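PDB 3PGB: amine oxidase from Emericella nidulans, which probably oxidises primary amines as a copper- and topaquinone-containing amine oxidase, with calcium ions bound as well. Local coordinates for residues Cys52-Pro57 with Cys759-Gln764; Gln58-Pro63 with Arg344-Trp349. One frame throughout, in Å; residues are numbered along the deposited sequence.

Contact 1. Residues Cys52-Pro57 with Cys759-Gln764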
# COMPACT_ATOMS: atom_id res chain seq x y z
N CYS A 52 24.25 24.89 3.79
CA CYS A 52 24.34 23.45 3.53
C CYS A 52 24.97 23.23 2.16
O CYS A 52 24.72 24.00 1.22
CB CYS A 52 22.96 22.79 3.58
SG CYS A 52 22.00 23.07 5.08
N GLN A 53 25.77 22.18 2.05
CA GLN A 53 26.44 21.83 0.80
C GLN A 53 25.62 20.77 0.06
O GLN A 53 25.67 19.59 0.40
CB GLN A 53 27.85 21.31 1.09
CG GLN A 53 28.68 22.18 2.04
CD GLN A 53 30.02 21.56 2.41
OE1 GLN A 53 30.47 20.59 1.79
NE2 GLN A 53 30.67 22.13 3.43
N ILE A 54 24.86 21.20 -0.94
CA ILE A 54 24.02 20.30 -1.72
C ILE A 54 24.86 19.72 -2.85
O ILE A 54 24.78 20.16 -4.00
CB ILE A 54 22.76 21.02 -2.27
CG1 ILE A 54 21.84 21.46 -1.12
CG2 ILE A 54 21.99 20.11 -3.22
CD1 ILE A 54 22.27 22.73 -0.41
N THR A 55 25.68 18.74 -2.50
CA THR A 55 26.64 18.18 -3.42
C THR A 55 25.97 17.20 -4.37
O THR A 55 25.13 16.40 -3.93
CB THR A 55 27.79 17.49 -2.67
OG1 THR A 55 27.28 16.85 -1.50
CG2 THR A 55 28.83 18.51 -2.24
N PRO A 56 26.33 17.23 -5.67
CA PRO A 56 25.75 16.28 -6.62
C PRO A 56 26.18 14.85 -6.29
O PRO A 56 26.98 14.66 -5.38
CB PRO A 56 26.32 16.73 -7.98
CG PRO A 56 27.06 18.00 -7.74
CD PRO A 56 27.40 18.04 -6.29
N PRO A 57 25.64 13.86 -7.01
CA PRO A 57 26.06 12.49 -6.73
C PRO A 57 27.53 12.27 -7.06
O PRO A 57 28.09 13.00 -7.87
CB PRO A 57 25.17 11.64 -7.65
CG PRO A 57 24.64 12.58 -8.68
CD PRO A 57 24.61 13.93 -8.07
N CYS A 759 23.45 23.72 9.47
CA CYS A 759 23.67 24.46 8.22
C CYS A 759 22.39 25.13 7.78
O CYS A 759 21.34 24.89 8.35
CB CYS A 759 24.21 23.53 7.12
SG CYS A 759 23.09 22.21 6.58
N SER A 760 22.49 25.97 6.75
CA SER A 760 21.35 26.76 6.27
C SER A 760 21.09 26.55 4.79
O SER A 760 22.00 26.26 4.03
CB SER A 760 21.60 28.24 6.53
OG SER A 760 22.76 28.69 5.85
N VAL A 761 19.83 26.70 4.39
CA VAL A 761 19.48 26.62 2.98
C VAL A 761 18.60 27.79 2.61
O VAL A 761 17.77 28.23 3.40
CB VAL A 761 18.73 25.30 2.64
CG1 VAL A 761 19.59 24.10 2.93
CG2 VAL A 761 17.43 25.20 3.40
N VAL A 762 18.80 28.32 1.40
CA VAL A 762 17.88 29.29 0.85
C VAL A 762 16.91 28.53 -0.05
O VAL A 762 17.33 27.80 -0.94
CB VAL A 762 18.61 30.38 0.06
CG1 VAL A 762 17.61 31.28 -0.67
CG2 VAL A 762 19.48 31.20 1.01
N LEU A 763 15.62 28.69 0.23
CA LEU A 763 14.55 28.02 -0.51
C LEU A 763 13.98 28.94 -1.56
O LEU A 763 13.26 29.87 -1.23
CB LEU A 763 13.42 27.60 0.42
CG LEU A 763 13.71 26.47 1.40
CD1 LEU A 763 12.51 26.28 2.30
CD2 LEU A 763 14.04 25.18 0.65
N GLN A 764 14.30 28.67 -2.82
CA GLN A 764 13.68 29.37 -3.93
C GLN A 764 12.38 28.65 -4.31
O GLN A 764 12.24 27.46 -4.03
CB GLN A 764 14.62 29.45 -5.15
CG GLN A 764 15.44 30.75 -5.27
CD GLN A 764 16.89 30.62 -4.83
OE1 GLN A 764 17.38 31.41 -4.01
NE2 GLN A 764 17.60 29.64 -5.38
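The SG of Cys52, covalently bonded to SG of Cys759 at 2.0 Å, lies against the CG1 methyl of Val761, 3.4 Å between Cys52 SG and Val761 CG1. The C-S-S-C torsion of this disulfide, 88°, is the near-perpendicular value an unstrained bridge prefers. On the Cys759 side, SG sits between the backbone N and the carbonyl carbon (chi1 64°), while SG of Cys52 stays beside its own backbone N. A backbone bond runs next to the bridge: Cys52 N donates to Ser760 O at 2.6 Å, almost straight at the hydrogen (170°). The covalent link thus joins the N-terminal end of the modelled chain, in a loop, to the first residue of strand 759-763, close to the C-terminus of the chain. That strand pairs antiparallel with a strand of the second subunit, carrying the sheet across the dimer interface, and Cys52 itself packs on Leu763 of the second subunit. Further along, Ile54, the centre of an inverse gamma turn, makes a looser apolar approach: its CD1 is 4.5 Å from CG1 of Val761. Past this point the 52-57 segment departs from the strand, and Pro57 packs on Ala336 and Tyr338.

Contact 2. Residues Gln58-Pro63 with Arg344-Trp349; sequences QEIKAP and RKYVTW
One face of the Tyr346 ring carries the CB methyl of Ala62, which lies 3.8 Å from the ring centroid and 30° off the normal, a CH-pi contact displaced toward CG and CD2. At the ring's edge CD1 of Ile60 comes to 3.7 Å from CE2 of Tyr346, the two side chains crossing at about a right angle. Pro63 reaches the hydroxyl end obliquely, its CD 3.8 Å from CZ of Tyr346. The CB of Tyr346 points toward the 58-63 segment, and CG is anti to the backbone N (chi1 173°). CD1 of Ile60 also meets CG2 of Thr348 tip to tip at 3.6 Å, bridging two residues of strand 346-349. The other flat group, the guanidinium of Arg344, has the carbonyl carbon of Pro63 near its plane at the edge, while Ala62 O lies obliquely, 2.8 Å from NH1 of Arg344. The extended Arg344 chain runs past Ala62, with CD 3.8 Å from its CB. Lys345 and Tyr346 form a G1 beta bulge opposite Asp341, where strand 346-349 begins; Asp341 also accepts from Ala62 N. Arg344 NH2 forms a salt bridge with Glu65, which would balance much of its charge just beyond the contact, while the Ala62 methyl and Tyr346 ring supply a buried apolar centre beside that polar margin.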
# COMPACT_ATOMS: atom_id res chain seq x y z
N GLN A 58 28.16 11.28 -6.42
CA GLN A 58 29.55 10.95 -6.71
C GLN A 58 29.69 10.48 -8.16
O GLN A 58 28.78 9.84 -8.69
CB GLN A 58 30.08 9.89 -5.74
CG GLN A 58 30.18 10.38 -4.30
CD GLN A 58 30.80 9.37 -3.34
OE1 GLN A 58 30.95 8.19 -3.65
NE2 GLN A 58 31.17 9.84 -2.16
N GLU A 59 30.80 10.85 -8.79
CA GLU A 59 31.16 10.34 -10.11
C GLU A 59 31.97 9.07 -9.95
O GLU A 59 33.10 9.13 -9.47
CB GLU A 59 32.02 11.33 -10.89
CG GLU A 59 31.30 12.52 -11.45
CD GLU A 59 32.26 13.42 -12.21
OE1 GLU A 59 32.44 14.60 -11.81
OE2 GLU A 59 32.87 12.93 -13.20
N ILE A 60 31.41 7.94 -10.36
CA ILE A 60 32.15 6.69 -10.38
C ILE A 60 32.17 6.11 -11.79
O ILE A 60 31.48 6.60 -12.69
CB ILE A 60 31.56 5.66 -9.39
CG1 ILE A 60 30.09 5.37 -9.71
CG2 ILE A 60 31.70 6.16 -7.96
CD1 ILE A 60 29.62 4.05 -9.15
N LYS A 61 32.98 5.07 -11.98
CA LYS A 61 32.98 4.32 -13.23
C LYS A 61 32.51 2.89 -12.99
O LYS A 61 33.09 2.16 -12.18
CB LYS A 61 34.36 4.38 -13.90
CG LYS A 61 34.56 5.70 -14.67
CD LYS A 61 35.88 5.77 -15.43
CE LYS A 61 36.03 7.14 -16.13
NZ LYS A 61 37.24 7.22 -17.00
N ALA A 62 31.45 2.51 -13.70
CA ALA A 62 30.88 1.17 -13.58
C ALA A 62 31.95 0.13 -13.87
O ALA A 62 32.81 0.36 -14.72
CB ALA A 62 29.70 1.00 -14.53
N PRO A 63 31.91 -1.02 -13.17
CA PRO A 63 32.93 -2.06 -13.38
C PRO A 63 32.91 -2.69 -14.78
O PRO A 63 33.93 -3.20 -15.23
CB PRO A 63 32.59 -3.12 -12.31
CG PRO A 63 31.19 -2.86 -11.95
CD PRO A 63 30.96 -1.39 -12.10
N ARG A 344 27.86 5.35 -18.50
CA ARG A 344 27.39 3.96 -18.47
C ARG A 344 26.02 3.78 -17.79
O ARG A 344 25.58 2.65 -17.61
CB ARG A 344 28.43 3.06 -17.80
CG ARG A 344 29.77 3.07 -18.53
CD ARG A 344 30.71 2.00 -18.04
NE ARG A 344 31.96 1.99 -18.80
CZ ARG A 344 33.01 1.21 -18.54
NH1 ARG A 344 32.99 0.35 -17.52
NH2 ARG A 344 34.10 1.28 -19.31
N LYS A 345 25.36 4.89 -17.43
CA LYS A 345 24.01 4.85 -16.87
C LYS A 345 23.92 3.82 -15.73
O LYS A 345 23.08 2.92 -15.73
CB LYS A 345 23.00 4.52 -17.99
CG LYS A 345 23.04 5.50 -19.18
CD LYS A 345 22.21 6.75 -18.89
CE LYS A 345 22.44 7.87 -19.93
NZ LYS A 345 21.51 9.04 -19.70
N TYR A 346 24.81 3.98 -14.77
CA TYR A 346 24.99 3.01 -13.70
C TYR A 346 24.85 3.75 -12.38
O TYR A 346 25.32 4.88 -12.26
CB TYR A 346 26.38 2.37 -13.84
CG TYR A 346 26.81 1.47 -12.71
CD1 TYR A 346 26.25 0.21 -12.56
CD2 TYR A 346 27.80 1.86 -11.82
CE1 TYR A 346 26.65 -0.64 -11.53
CE2 TYR A 346 28.22 1.02 -10.79
CZ TYR A 346 27.63 -0.23 -10.65
OH TYR A 346 28.03 -1.08 -9.64
N VAL A 347 24.21 3.12 -11.40
CA VAL A 347 23.88 3.76 -10.14
C VAL A 347 24.29 2.86 -8.98
O VAL A 347 24.09 1.65 -9.04
CB VAL A 347 22.36 4.00 -10.05
CG1 VAL A 347 21.98 4.61 -8.69
CG2 VAL A 347 21.90 4.89 -11.20
N THR A 348 24.86 3.46 -7.93
CA THR A 348 25.01 2.76 -6.65
C THR A 348 24.43 3.61 -5.52
O THR A 348 24.64 4.82 -5.48
CB THR A 348 26.48 2.36 -6.32
OG1 THR A 348 27.18 3.48 -5.75
CG2 THR A 348 27.21 1.86 -7.56
N TRP A 349 23.69 2.96 -4.63
CA TRP A 349 23.14 3.60 -3.44
C TRP A 349 23.31 2.65 -2.26
O TRP A 349 22.73 1.56 -2.24
CB TRP A 349 21.66 3.96 -3.65
CG TRP A 349 20.95 4.43 -2.40
CD1 TRP A 349 21.01 5.67 -1.84
CD2 TRP A 349 20.08 3.65 -1.56
NE1 TRP A 349 20.23 5.71 -0.70
CE2 TRP A 349 19.65 4.49 -0.52
CE3 TRP A 349 19.62 2.33 -1.60
CZ2 TRP A 349 18.79 4.04 0.49
CZ3 TRP A 349 18.77 1.89 -0.60
CH2 TRP A 349 18.35 2.75 0.42

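Contacts 1 and 2 follow directly on one N-terminal run, 52-57 leading into 58-63, yet their centres are about 23 Å apart and they touch different parts of the protein. The 52-57 end is tied covalently to strand 759-763 by the dimer interface; 58-63 then lies over strand 346-349 of the enzyme domain. The centre of contact 1 is about 34 Å, and that of contact 2 about 25 Å, from the centre of the chain, on the same side. In contact 2, strand 339-341 stands between the two segments, parallel to 58-59 and antiparallel to 346-349. Both contacts lie away from the copper, topaquinone and calcium sites. A bound NAG lies about 13 Å from the Arg344 side chain.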